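Local coordinates for protein condensin complex subunit 3 (PDB 5OQR) that serves as a regulatory HEAT-repeat subunit of condensin, the complex required to convert interphase chromatin into mitotic-like condensed chromosomes, at residues 336-341 with 377-383; 346-350 with 359-363; 363-368 with 401-405; 370-375 with 407-412; 416-420 with 473-479. Residue numbers count along the deposited sequence, not the author numbering.

Contact 1: 336-341 with 377-383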
# COMPACT_ATOMS: atom_id res chain seq x y z
N VAL A 336 6.95 -38.89 -3.72
CA VAL A 336 7.22 -38.72 -2.30
C VAL A 336 8.39 -39.60 -1.86
O VAL A 336 9.14 -39.23 -0.95
CB VAL A 336 5.95 -39.02 -1.48
CG1 VAL A 336 4.85 -38.06 -1.85
CG2 VAL A 336 5.52 -40.44 -1.70
N VAL A 337 8.55 -40.77 -2.48
CA VAL A 337 9.66 -41.65 -2.14
C VAL A 337 10.99 -40.93 -2.37
O VAL A 337 11.86 -40.89 -1.49
CB VAL A 337 9.59 -42.95 -2.96
CG1 VAL A 337 10.80 -43.83 -2.68
CG2 VAL A 337 8.31 -43.70 -2.63
N GLN A 338 11.15 -40.34 -3.56
CA GLN A 338 12.36 -39.57 -3.84
C GLN A 338 12.44 -38.34 -2.95
O GLN A 338 13.52 -37.96 -2.49
CB GLN A 338 12.40 -39.17 -5.31
CG GLN A 338 12.11 -40.29 -6.30
CD GLN A 338 11.65 -39.76 -7.64
OE1 GLN A 338 10.50 -39.96 -8.04
NE2 GLN A 338 12.54 -39.07 -8.34
N LEU A 339 11.29 -37.70 -2.71
CA LEU A 339 11.26 -36.50 -1.87
C LEU A 339 11.72 -36.82 -0.46
O LEU A 339 12.56 -36.11 0.11
CB LEU A 339 9.85 -35.91 -1.86
CG LEU A 339 9.67 -34.60 -1.10
CD1 LEU A 339 10.31 -33.45 -1.85
CD2 LEU A 339 8.20 -34.34 -0.84
N THR A 340 11.18 -37.88 0.13
CA THR A 340 11.64 -38.32 1.45
C THR A 340 13.14 -38.54 1.44
O THR A 340 13.84 -38.17 2.39
CB THR A 340 10.92 -39.60 1.86
OG1 THR A 340 9.50 -39.43 1.72
CG2 THR A 340 11.23 -39.95 3.31
N TYR A 341 13.67 -39.12 0.37
CA TYR A 341 15.10 -39.33 0.25
C TYR A 341 15.84 -38.00 0.15
O TYR A 341 16.86 -37.80 0.82
CB TYR A 341 15.39 -40.22 -0.96
CG TYR A 341 16.84 -40.36 -1.33
CD1 TYR A 341 17.31 -39.92 -2.56
CD2 TYR A 341 17.75 -40.95 -0.46
CE1 TYR A 341 18.64 -40.05 -2.91
CE2 TYR A 341 19.08 -41.08 -0.80
CZ TYR A 341 19.52 -40.63 -2.02
OH TYR A 341 20.84 -40.76 -2.37
N ASP A 377 -0.13 -42.64 -3.14
CA ASP A 377 0.89 -43.66 -3.00
C ASP A 377 1.05 -44.06 -1.54
O ASP A 377 1.87 -43.49 -0.81
CB ASP A 377 2.23 -43.16 -3.56
CG ASP A 377 3.32 -44.20 -3.47
OD1 ASP A 377 3.00 -45.41 -3.42
OD2 ASP A 377 4.51 -43.82 -3.46
N GLU A 378 0.24 -45.02 -1.09
CA GLU A 378 0.35 -45.52 0.27
C GLU A 378 1.80 -45.82 0.63
O GLU A 378 2.28 -45.44 1.70
CB GLU A 378 -0.51 -46.77 0.45
CG GLU A 378 -2.01 -46.48 0.48
CD GLU A 378 -2.84 -47.61 -0.10
OE1 GLU A 378 -2.42 -48.21 -1.11
OE2 GLU A 378 -3.92 -47.90 0.45
N ILE A 379 2.52 -46.48 -0.29
CA ILE A 379 3.91 -46.87 -0.03
C ILE A 379 4.72 -45.66 0.40
O ILE A 379 5.34 -45.64 1.47
CB ILE A 379 4.52 -47.54 -1.28
CG1 ILE A 379 3.82 -48.88 -1.56
CG2 ILE A 379 6.02 -47.75 -1.10
CD1 ILE A 379 2.64 -48.79 -2.52
N GLY A 380 4.73 -44.63 -0.45
CA GLY A 380 5.50 -43.44 -0.15
C GLY A 380 4.93 -42.64 1.00
O GLY A 380 5.67 -41.96 1.73
N ARG A 381 3.61 -42.69 1.19
CA ARG A 381 3.00 -42.08 2.37
C ARG A 381 3.58 -42.67 3.64
O ARG A 381 3.96 -41.94 4.57
CB ARG A 381 1.48 -42.26 2.33
CG ARG A 381 0.76 -41.80 3.59
CD ARG A 381 -0.73 -42.07 3.51
NE ARG A 381 -1.32 -42.19 4.84
CZ ARG A 381 -1.75 -43.33 5.39
NH1 ARG A 381 -2.26 -43.31 6.62
NH2 ARG A 381 -1.70 -44.47 4.73
N ARG A 382 3.67 -44.00 3.70
CA ARG A 382 4.21 -44.66 4.89
C ARG A 382 5.68 -44.32 5.10
O ARG A 382 6.13 -44.14 6.23
CB ARG A 382 4.02 -46.17 4.76
CG ARG A 382 2.56 -46.60 4.68
CD ARG A 382 2.35 -47.69 3.64
NE ARG A 382 3.14 -48.89 3.90
CZ ARG A 382 2.78 -49.86 4.73
NH1 ARG A 382 1.64 -49.78 5.41
NH2 ARG A 382 3.58 -50.91 4.90
N LYS A 383 6.45 -44.22 4.01
CA LYS A 383 7.86 -43.91 4.14
C LYS A 383 8.06 -42.52 4.74
O LYS A 383 8.77 -42.36 5.74
CB LYS A 383 8.55 -44.00 2.78
CG LYS A 383 10.07 -43.92 2.86
CD LYS A 383 10.70 -43.65 1.51
CE LYS A 383 12.20 -43.43 1.65
NZ LYS A 383 12.87 -43.16 0.35
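Helix 336-348 of a HEAT-like hairpin packs on helix 378-394 of HEAT repeat 6 in the alpha-solenoid of the subunit. The segment axes approach to 8.7 Å and their directions differ by only 18°, the near-parallel stacking of equivalent helices from one repeat to the next. Val336 opens the first segment and points toward the partner: its CG2 lies 3.4 Å from Gly380 CA, and a CB modelled on Gly380 would clash with that methyl, so the missing side chain is what lets the backbones come so close. Val337 packs on the same glycine, its CG2 3.8 Å from Gly380 CA and 3.9 Å from OD2 of Asp377, the N-cap residue of helix 378-394; the CA atoms of Val337 and Gly380 are 4.9 Å apart. One turn after Val336, Thr340 turns its OG1 back to Val336 O in a 2.7 Å hydrogen bond, leaving CG2 to meet Lys383 CE at 4.0 Å. Tyr341 CB lies 4.1 Å from Lys383 NZ, while the ring leads away. Lys383 reaches across with an extended chain, passing its aliphatic part by Thr340 CG2, and donates a hydrogen bond from NZ to Val337 O at 3.1 Å.

Contact 2: 346-350 with 359-363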
# COMPACT_ATOMS: atom_id res chain seq x y z
N GLN A 346 19.40 -33.98 3.11
CA GLN A 346 19.60 -32.62 3.58
C GLN A 346 19.77 -32.57 5.10
O GLN A 346 20.46 -31.68 5.61
CB GLN A 346 18.43 -31.75 3.13
CG GLN A 346 18.79 -30.29 2.90
CD GLN A 346 19.82 -30.11 1.79
OE1 GLN A 346 20.77 -29.35 1.94
NE2 GLN A 346 19.61 -30.80 0.68
N TYR A 347 19.14 -33.49 5.83
CA TYR A 347 19.37 -33.58 7.27
C TYR A 347 20.86 -33.69 7.58
O TYR A 347 21.34 -33.11 8.56
CB TYR A 347 18.64 -34.78 7.85
CG TYR A 347 17.13 -34.68 7.88
CD1 TYR A 347 16.50 -33.47 8.11
CD2 TYR A 347 16.35 -35.81 7.69
CE1 TYR A 347 15.12 -33.39 8.14
CE2 TYR A 347 14.99 -35.74 7.71
CZ TYR A 347 14.38 -34.53 7.94
OH TYR A 347 13.01 -34.47 7.97
N VAL A 348 21.60 -34.45 6.78
CA VAL A 348 23.02 -34.62 7.01
C VAL A 348 23.72 -33.26 7.05
O VAL A 348 24.59 -33.02 7.89
CB VAL A 348 23.63 -35.54 5.94
CG1 VAL A 348 25.14 -35.67 6.12
CG2 VAL A 348 22.98 -36.91 5.99
N SER A 349 23.35 -32.36 6.14
CA SER A 349 23.96 -31.05 6.07
C SER A 349 23.68 -30.19 7.30
O SER A 349 24.33 -29.16 7.47
CB SER A 349 23.49 -30.31 4.81
OG SER A 349 24.03 -30.90 3.64
N LEU A 350 22.72 -30.58 8.14
CA LEU A 350 22.46 -29.83 9.36
C LEU A 350 23.54 -30.05 10.41
O LEU A 350 23.67 -29.22 11.31
CB LEU A 350 21.09 -30.22 9.93
CG LEU A 350 19.87 -29.80 9.11
CD1 LEU A 350 18.61 -30.34 9.75
CD2 LEU A 350 19.79 -28.29 8.98
N SER A 359 20.57 -25.22 4.72
CA SER A 359 19.85 -26.49 4.73
C SER A 359 18.48 -26.35 5.37
O SER A 359 17.52 -26.99 4.94
CB SER A 359 20.68 -27.55 5.45
OG SER A 359 21.73 -28.02 4.62
N CYS A 360 18.37 -25.52 6.42
CA CYS A 360 17.06 -25.25 6.99
C CYS A 360 16.12 -24.67 5.95
O CYS A 360 14.95 -25.06 5.87
CB CYS A 360 17.20 -24.28 8.17
SG CYS A 360 17.97 -25.00 9.62
N PHE A 361 16.61 -23.74 5.13
CA PHE A 361 15.79 -23.17 4.07
C PHE A 361 15.45 -24.21 3.01
O PHE A 361 14.31 -24.26 2.53
CB PHE A 361 16.52 -21.98 3.44
CG PHE A 361 15.69 -21.21 2.45
CD1 PHE A 361 14.68 -20.38 2.89
CD2 PHE A 361 15.93 -21.32 1.10
CE1 PHE A 361 13.92 -19.66 1.99
CE2 PHE A 361 15.18 -20.60 0.19
CZ PHE A 361 14.17 -19.78 0.64
N ILE A 362 16.41 -25.06 2.64
CA ILE A 362 16.16 -26.09 1.64
C ILE A 362 15.11 -27.07 2.15
O ILE A 362 14.16 -27.41 1.44
CB ILE A 362 17.48 -26.81 1.28
CG1 ILE A 362 18.44 -25.83 0.61
CG2 ILE A 362 17.21 -27.99 0.36
CD1 ILE A 362 19.86 -26.33 0.51
N ILE A 363 15.29 -27.56 3.38
CA ILE A 363 14.31 -28.49 3.95
C ILE A 363 12.94 -27.84 4.00
O ILE A 363 11.92 -28.49 3.73
CB ILE A 363 14.78 -28.95 5.35
CG1 ILE A 363 16.04 -29.81 5.22
CG2 ILE A 363 13.68 -29.73 6.07
CD1 ILE A 363 16.77 -30.04 6.52
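Gln346, Ile363 and Ser359 bury the largest areas where the end of helix 336-348 meets the early turns of helix 356-372. Gln346 lays its aliphatic part along the second helix, with CG 3.6 Å from Ile363 CG1, while its OE1 lies 3.5 Å from Ile362 CD1 and 3.1 Å from Ser359 OG, an oxygen whose position is less certain. The Ser359 hydroxyl hydrogen-bonds to Ser355 O, just before the helix; Gln346 OE1 competes for the same proton, so the bond across the contact is unsettled. Ile363 lodges among Gln346, Tyr347 and Leu350: its CD1 is 3.8 Å from Tyr347 CD1 and 3.7 Å from Leu350 CD1. Leu350 also brings CD2 to 3.7 Å from Ser359 CB and 3.8 Å from Cys360 SG. The hydroxyl of Tyr347 continues past this cluster to a hydrogen bond with His405 on helix 399-412. Two consecutive helices, joined by a short connection and closed by a mostly apolar, buried interface, are characteristic of the helical hairpin from which HEAT-like solenoids are built.

Contact 3: 363-368 with 401-405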
# COMPACT_ATOMS: atom_id res chain seq x y z
N ILE A 363 15.29 -27.56 3.38
CA ILE A 363 14.31 -28.49 3.95
C ILE A 363 12.94 -27.84 4.00
O ILE A 363 11.92 -28.49 3.73
CB ILE A 363 14.78 -28.95 5.35
CG1 ILE A 363 16.04 -29.81 5.22
CG2 ILE A 363 13.68 -29.73 6.07
CD1 ILE A 363 16.77 -30.04 6.52
N GLU A 364 12.89 -26.56 4.36
CA GLU A 364 11.63 -25.83 4.37
C GLU A 364 10.93 -25.93 3.01
O GLU A 364 9.73 -26.22 2.94
CB GLU A 364 11.89 -24.37 4.73
CG GLU A 364 10.65 -23.53 4.93
CD GLU A 364 10.98 -22.13 5.41
OE1 GLU A 364 10.30 -21.17 4.98
OE2 GLU A 364 11.93 -21.99 6.20
N GLN A 365 11.67 -25.69 1.93
CA GLN A 365 11.07 -25.76 0.60
C GLN A 365 10.57 -27.16 0.29
O GLN A 365 9.50 -27.33 -0.32
CB GLN A 365 12.08 -25.30 -0.45
CG GLN A 365 12.60 -23.89 -0.24
CD GLN A 365 11.49 -22.90 0.08
OE1 GLN A 365 10.44 -22.91 -0.56
NE2 GLN A 365 11.71 -22.06 1.07
N LEU A 366 11.32 -28.19 0.69
CA LEU A 366 10.91 -29.56 0.39
C LEU A 366 9.65 -29.94 1.15
O LEU A 366 8.80 -30.66 0.63
CB LEU A 366 12.05 -30.53 0.71
CG LEU A 366 13.34 -30.37 -0.10
CD1 LEU A 366 14.36 -31.40 0.34
CD2 LEU A 366 13.07 -30.49 -1.59
N LEU A 367 9.52 -29.47 2.39
CA LEU A 367 8.30 -29.72 3.14
C LEU A 367 7.10 -29.05 2.49
O LEU A 367 6.00 -29.60 2.48
CB LEU A 367 8.47 -29.24 4.58
CG LEU A 367 9.45 -30.04 5.43
CD1 LEU A 367 9.79 -29.30 6.71
CD2 LEU A 367 8.87 -31.41 5.75
N TYR A 368 7.29 -27.85 1.94
CA TYR A 368 6.20 -27.18 1.23
C TYR A 368 5.76 -27.98 0.02
O TYR A 368 4.56 -28.12 -0.24
CB TYR A 368 6.63 -25.77 0.81
CG TYR A 368 6.50 -24.73 1.89
CD1 TYR A 368 5.30 -24.56 2.57
CD2 TYR A 368 7.56 -23.91 2.23
CE1 TYR A 368 5.17 -23.61 3.56
CE2 TYR A 368 7.45 -22.95 3.22
CZ TYR A 368 6.25 -22.81 3.88
OH TYR A 368 6.12 -21.86 4.87
N LEU A 401 11.36 -25.25 11.55
CA LEU A 401 10.98 -26.44 10.82
C LEU A 401 10.04 -27.34 11.61
O LEU A 401 9.33 -28.15 11.00
CB LEU A 401 12.22 -27.23 10.42
CG LEU A 401 13.16 -26.54 9.43
CD1 LEU A 401 14.44 -27.33 9.27
CD2 LEU A 401 12.49 -26.36 8.08
N ILE A 402 10.00 -27.22 12.93
CA ILE A 402 9.12 -28.06 13.74
C ILE A 402 7.68 -27.97 13.25
O ILE A 402 6.99 -28.98 13.12
CB ILE A 402 9.23 -27.68 15.23
CG1 ILE A 402 10.56 -28.18 15.80
CG2 ILE A 402 8.05 -28.24 16.03
CD1 ILE A 402 10.83 -27.75 17.23
N SER A 403 7.21 -26.75 12.97
CA SER A 403 5.81 -26.57 12.60
C SER A 403 5.49 -27.28 11.29
O SER A 403 4.50 -28.00 11.19
CB SER A 403 5.50 -25.08 12.50
OG SER A 403 5.89 -24.40 13.68
N LEU A 404 6.32 -27.07 10.27
CA LEU A 404 6.08 -27.71 8.98
C LEU A 404 6.17 -29.23 9.08
O LEU A 404 5.44 -29.94 8.38
CB LEU A 404 7.05 -27.18 7.94
CG LEU A 404 6.87 -25.71 7.54
CD1 LEU A 404 7.97 -25.29 6.58
CD2 LEU A 404 5.51 -25.47 6.93
N HIS A 405 7.07 -29.74 9.93
CA HIS A 405 7.15 -31.18 10.12
C HIS A 405 5.87 -31.73 10.72
O HIS A 405 5.31 -32.72 10.23
CB HIS A 405 8.34 -31.52 11.02
CG HIS A 405 9.64 -31.66 10.29
ND1 HIS A 405 10.53 -30.62 10.16
CD2 HIS A 405 10.19 -32.71 9.65
CE1 HIS A 405 11.57 -31.02 9.47
NE2 HIS A 405 11.39 -32.29 9.15
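Helix 356-372, from a HEAT-like hairpin, lies beside helix 399-412 of HEAT repeat 6 in the solenoid. Their segment axes approach to 10.1 Å, with directions 20° apart, and the CA pairs Glu364-Leu401 and Leu367-Leu404 match turn for turn. The two main bumps are Leu367 and Leu404, both pointing toward the opposite helix. Leu367 pushes into the hollow lined by Leu401, Leu404 and His405, with CD1 4.2 Å from Leu401 CD2 and 3.7 Å from Leu404 CB. Leu404 answers in the groove between Glu364 and Tyr368: its CD1 sits 3.6 Å from Glu364 CG and over one face of the Tyr368 ring, and its CD2 is 3.9 Å from Tyr368 CE1. One turn earlier, Leu401 fits against the turn of Ile363 and Glu364, CD2 to Glu364 N at 3.7 Å and CD1 to Ile363 CG2 at 4.1 Å. The His405 ring forms a flat wall of the Leu367 hollow, held by ND1, which donates to Leu401 O at 2.9 Å, and by NE2, hydrogen-bonded to Tyr347. Against that wall Leu367 makes a CH-pi contact, its CD1 3.9 Å from the His405 ring centroid and 23° off the normal.

Contact 4: 370-375 with 407-412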
# COMPACT_ATOMS: atom_id res chain seq x y z
N GLY A 370 6.01 -31.14 -0.21
CA GLY A 370 5.34 -32.32 0.32
C GLY A 370 3.94 -32.02 0.81
O GLY A 370 3.02 -32.83 0.62
N LEU A 371 3.74 -30.87 1.44
CA LEU A 371 2.41 -30.46 1.87
C LEU A 371 1.46 -30.27 0.69
O LEU A 371 0.25 -30.37 0.87
CB LEU A 371 2.49 -29.17 2.68
CG LEU A 371 2.98 -29.34 4.12
CD1 LEU A 371 3.48 -28.02 4.68
CD2 LEU A 371 1.87 -29.89 4.99
N SER A 372 1.99 -30.02 -0.50
CA SER A 372 1.14 -29.79 -1.66
C SER A 372 0.64 -31.09 -2.28
O SER A 372 -0.43 -31.10 -2.90
CB SER A 372 1.90 -28.98 -2.71
OG SER A 372 2.94 -29.74 -3.28
N GLN A 373 1.39 -32.17 -2.13
CA GLN A 373 1.04 -33.42 -2.79
C GLN A 373 -0.23 -34.01 -2.18
O GLN A 373 -0.44 -33.94 -0.97
CB GLN A 373 2.17 -34.44 -2.66
CG GLN A 373 3.57 -33.91 -2.93
CD GLN A 373 3.78 -33.51 -4.38
OE1 GLN A 373 2.94 -32.85 -4.99
NE2 GLN A 373 4.92 -33.91 -4.94
N ASP A 374 -1.07 -34.60 -3.02
CA ASP A 374 -2.16 -35.46 -2.58
C ASP A 374 -1.72 -36.88 -2.90
O ASP A 374 -1.92 -37.37 -4.02
CB ASP A 374 -3.48 -35.10 -3.24
CG ASP A 374 -4.64 -35.90 -2.69
OD1 ASP A 374 -5.70 -35.95 -3.35
OD2 ASP A 374 -4.49 -36.49 -1.60
N MET A 375 -1.10 -37.53 -1.92
CA MET A 375 -0.33 -38.75 -2.16
C MET A 375 -1.24 -39.96 -1.99
O MET A 375 -1.48 -40.42 -0.87
CB MET A 375 0.88 -38.82 -1.24
CG MET A 375 0.65 -38.43 0.21
SD MET A 375 2.22 -38.11 1.04
CE MET A 375 2.66 -36.52 0.33
N GLU A 407 2.96 -30.24 10.79
CA GLU A 407 1.85 -29.99 9.87
C GLU A 407 1.80 -31.05 8.78
O GLU A 407 0.72 -31.54 8.43
CB GLU A 407 1.99 -28.59 9.27
CG GLU A 407 0.92 -28.23 8.26
CD GLU A 407 1.10 -26.82 7.71
OE1 GLU A 407 1.96 -26.08 8.23
OE2 GLU A 407 0.37 -26.46 6.76
N LEU A 408 2.96 -31.41 8.22
CA LEU A 408 3.01 -32.46 7.22
C LEU A 408 2.68 -33.82 7.82
O LEU A 408 2.07 -34.66 7.15
CB LEU A 408 4.40 -32.49 6.58
CG LEU A 408 4.70 -33.53 5.50
CD1 LEU A 408 3.75 -33.40 4.33
CD2 LEU A 408 6.14 -33.38 5.05
N LEU A 409 3.05 -34.05 9.08
CA LEU A 409 2.66 -35.28 9.76
C LEU A 409 1.14 -35.41 9.80
O LEU A 409 0.59 -36.46 9.43
CB LEU A 409 3.24 -35.29 11.17
CG LEU A 409 3.37 -36.65 11.85
CD1 LEU A 409 4.57 -37.40 11.31
CD2 LEU A 409 3.47 -36.48 13.35
N ARG A 410 0.45 -34.36 10.24
CA ARG A 410 -1.01 -34.37 10.26
C ARG A 410 -1.58 -34.74 8.89
O ARG A 410 -2.53 -35.53 8.80
CB ARG A 410 -1.53 -33.00 10.68
CG ARG A 410 -3.04 -32.80 10.54
CD ARG A 410 -3.81 -33.72 11.47
NE ARG A 410 -5.25 -33.60 11.27
CZ ARG A 410 -5.97 -34.38 10.48
NH1 ARG A 410 -5.40 -35.36 9.79
NH2 ARG A 410 -7.28 -34.18 10.37
N LYS A 411 -1.03 -34.17 7.83
CA LYS A 411 -1.53 -34.44 6.49
C LYS A 411 -1.41 -35.91 6.12
O LYS A 411 -2.24 -36.43 5.37
CB LYS A 411 -0.77 -33.57 5.49
CG LYS A 411 -1.16 -33.78 4.04
CD LYS A 411 -0.15 -33.09 3.14
CE LYS A 411 -0.28 -33.54 1.70
NZ LYS A 411 -1.39 -32.85 0.99
N LEU A 412 -0.38 -36.60 6.62
CA LEU A 412 -0.19 -38.00 6.27
C LEU A 412 -1.06 -38.92 7.11
O LEU A 412 -1.54 -39.95 6.61
CB LEU A 412 1.28 -38.38 6.43
CG LEU A 412 2.27 -37.56 5.60
CD1 LEU A 412 3.69 -38.02 5.85
CD2 LEU A 412 1.94 -37.65 4.13
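The polar part of this contact rests on one side chain. Lys411 stretches from helix 399-412 to the end of helix 356-372 and donates from NZ to Leu371 O at 3.0 Å and to Gln373 O at 2.4 Å; the second bond is very short, and the Gln373 oxygen is less surely placed. Lys411 CE also lies 3.5 Å from Gly370 O. Apolar packing surrounds this bridge. Leu371 has the largest buried area of the contact: its CD2 is 3.6 Å from Leu408 CA, 4.0 Å from Leu408 CB and 3.8 Å from Glu407 CG, so the leucine lies across the turn that carries both residues. Gly370 presents bare backbone, its C 3.8 Å from Leu408 CD1. Farther on, where the chain has left the helix, Met375 SD comes to a tight 3.1 Å from Leu412 CD2, but the methionine is poorly ordered and its position uncertain. Outside the two segments, the Glu407 carboxylate pairs ionically with a basic side chain of the neighbouring condensin complex subunit 2, placing this edge of HEAT repeat 6 beside the kleisin. The end of the helix and the chain just after it offer carbonyl oxygens, which attract a positively charged amine. Lys411 thus gathers carbonyl oxygens at and just beyond the end of helix 356-372, tying the outgoing chain to the next layer of the solenoid through backbone atoms, while Leu371 and Leu408 pack beside it.

Contact 5: 416-420 with 473-479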
# COMPACT_ATOMS: atom_id res chain seq x y z
N GLU A 416 -7.42 -37.22 12.75
CA GLU A 416 -6.89 -36.47 13.89
C GLU A 416 -6.51 -37.40 15.03
O GLU A 416 -5.55 -37.12 15.75
CB GLU A 416 -7.91 -35.44 14.37
CG GLU A 416 -8.11 -34.26 13.45
CD GLU A 416 -8.91 -33.15 14.10
OE1 GLU A 416 -9.33 -33.33 15.26
OE2 GLU A 416 -9.12 -32.11 13.45
N ASN A 417 -7.25 -38.49 15.21
CA ASN A 417 -6.98 -39.39 16.33
C ASN A 417 -5.63 -40.07 16.17
O ASN A 417 -4.82 -40.11 17.11
CB ASN A 417 -8.10 -40.42 16.46
CG ASN A 417 -8.13 -41.08 17.82
OD1 ASN A 417 -7.91 -42.28 17.94
ND2 ASN A 417 -8.39 -40.29 18.86
N ASP A 418 -5.35 -40.61 14.99
CA ASP A 418 -4.04 -41.19 14.73
C ASP A 418 -2.94 -40.15 14.86
O ASP A 418 -1.82 -40.48 15.27
CB ASP A 418 -4.00 -41.83 13.34
CG ASP A 418 -5.04 -42.92 13.18
OD1 ASP A 418 -5.45 -43.18 12.03
OD2 ASP A 418 -5.45 -43.52 14.20
N PHE A 419 -3.24 -38.90 14.51
CA PHE A 419 -2.24 -37.84 14.62
C PHE A 419 -1.94 -37.51 16.08
O PHE A 419 -0.78 -37.30 16.44
CB PHE A 419 -2.73 -36.60 13.87
CG PHE A 419 -1.91 -35.37 14.14
CD1 PHE A 419 -2.39 -34.37 14.96
CD2 PHE A 419 -0.66 -35.22 13.57
CE1 PHE A 419 -1.63 -33.24 15.20
CE2 PHE A 419 0.10 -34.10 13.81
CZ PHE A 419 -0.39 -33.10 14.63
N CYS A 420 -2.97 -37.48 16.92
CA CYS A 420 -2.75 -37.26 18.34
C CYS A 420 -2.01 -38.43 18.96
O CYS A 420 -1.03 -38.24 19.70
CB CYS A 420 -4.09 -37.03 19.06
SG CYS A 420 -4.91 -35.48 18.64
N ILE A 473 -5.50 -29.61 15.14
CA ILE A 473 -6.77 -30.31 15.34
C ILE A 473 -7.86 -29.26 15.55
O ILE A 473 -7.59 -28.13 15.95
CB ILE A 473 -6.72 -31.31 16.51
CG1 ILE A 473 -6.26 -30.62 17.80
CG2 ILE A 473 -5.80 -32.46 16.18
CD1 ILE A 473 -6.51 -31.44 19.04
N THR A 474 -9.10 -29.67 15.28
CA THR A 474 -10.22 -28.75 15.25
C THR A 474 -11.32 -29.05 16.27
O THR A 474 -12.10 -28.14 16.57
CB THR A 474 -10.85 -28.73 13.85
OG1 THR A 474 -11.02 -30.07 13.38
CG2 THR A 474 -9.98 -27.95 12.88
N SER A 475 -11.40 -30.27 16.79
CA SER A 475 -12.43 -30.61 17.76
C SER A 475 -11.83 -31.51 18.83
O SER A 475 -10.80 -32.16 18.62
CB SER A 475 -13.62 -31.30 17.10
OG SER A 475 -13.23 -32.50 16.45
N SER A 476 -12.48 -31.54 19.99
CA SER A 476 -12.01 -32.31 21.13
C SER A 476 -12.59 -33.71 21.17
O SER A 476 -12.36 -34.43 22.15
CB SER A 476 -12.33 -31.58 22.43
OG SER A 476 -13.73 -31.46 22.62
N LEU A 477 -13.31 -34.12 20.14
CA LEU A 477 -13.94 -35.43 20.14
C LEU A 477 -12.88 -36.53 20.05
O LEU A 477 -11.97 -36.45 19.22
CB LEU A 477 -14.92 -35.54 18.98
CG LEU A 477 -15.70 -36.85 18.88
CD1 LEU A 477 -16.60 -37.04 20.10
CD2 LEU A 477 -16.52 -36.88 17.60
N ASN A 478 -13.00 -37.54 20.91
CA ASN A 478 -12.19 -38.75 20.89
C ASN A 478 -10.77 -38.54 21.38
O ASN A 478 -9.95 -39.47 21.28
CB ASN A 478 -12.14 -39.38 19.49
CG ASN A 478 -13.51 -39.78 18.97
OD1 ASN A 478 -13.90 -39.42 17.86
ND2 ASN A 478 -14.24 -40.54 19.78
N GLU A 479 -10.44 -37.37 21.92
CA GLU A 479 -9.08 -37.10 22.39
C GLU A 479 -9.07 -36.51 23.79
O GLU A 479 -8.09 -35.84 24.16
CB GLU A 479 -8.36 -36.17 21.41
CG GLU A 479 -8.03 -36.82 20.08
CD GLU A 479 -8.58 -36.04 18.90
OE1 GLU A 479 -8.95 -36.68 17.89
OE2 GLU A 479 -8.65 -34.80 18.99
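Glu416, in the first turn of helix 416-434, sends its carboxylate into the loop that connects helices 457-471 and 480-495. There OE2 accepts two hydrogen bonds from one residue, from Thr474 OG1 at 2.8 Å and from Thr474 N at 3.1 Å, so that side chain and backbone of the threonine are held together. Next to it Asn417 brings ND2 to 3.0 Å from Asn478 O, in the type II turn of residues 476-479. The turn ends at Glu479, the N-cap residue of helix 480-495, whose OE2 comes within 4.1 Å of Glu416 OE1 despite their like charges. Inward of this polar rim the contact becomes apolar. Ile473 points toward the helix and sets CG2 4.0 Å from Cys420 SG and 4.1 Å from Phe419 CD1, at the edge of the ring; Cys420 SG is also 3.7 Å from Glu479 CG. The loop faces the kleisin too, since Ile473 O accepts a hydrogen bond from a basic side chain of condensin complex subunit 2. Two donors on a single carboxylate oxygen help offset its charge, so the start of helix 416-434 holds the loop at Thr474 through both its backbone NH and its hydroxyl.

All five contacts lie on the same side of the chain's centre and form a continuous part of the solenoid. Contacts 2 and 3 share Ile363, with about 10 Å between centres, and are tied by Tyr347 OH to His405 NE2 at 3.0 Å. Contacts 3 and 4 follow one another along the same helix pair, their centres also about 10 Å apart, with Leu367 CD2 3.4 Å from Leu408 CD2. Contact 1, about 11 Å from contact 4 between centres, joins it through Arg381 NE to Leu412 O at 2.9 Å. Contact 5 continues from contact 4, about 17 Å between centres, where Phe419 CD2 meets Arg410 CA at 3.4 Å. Contacts 4 and 5 both reach condensin complex subunit 2.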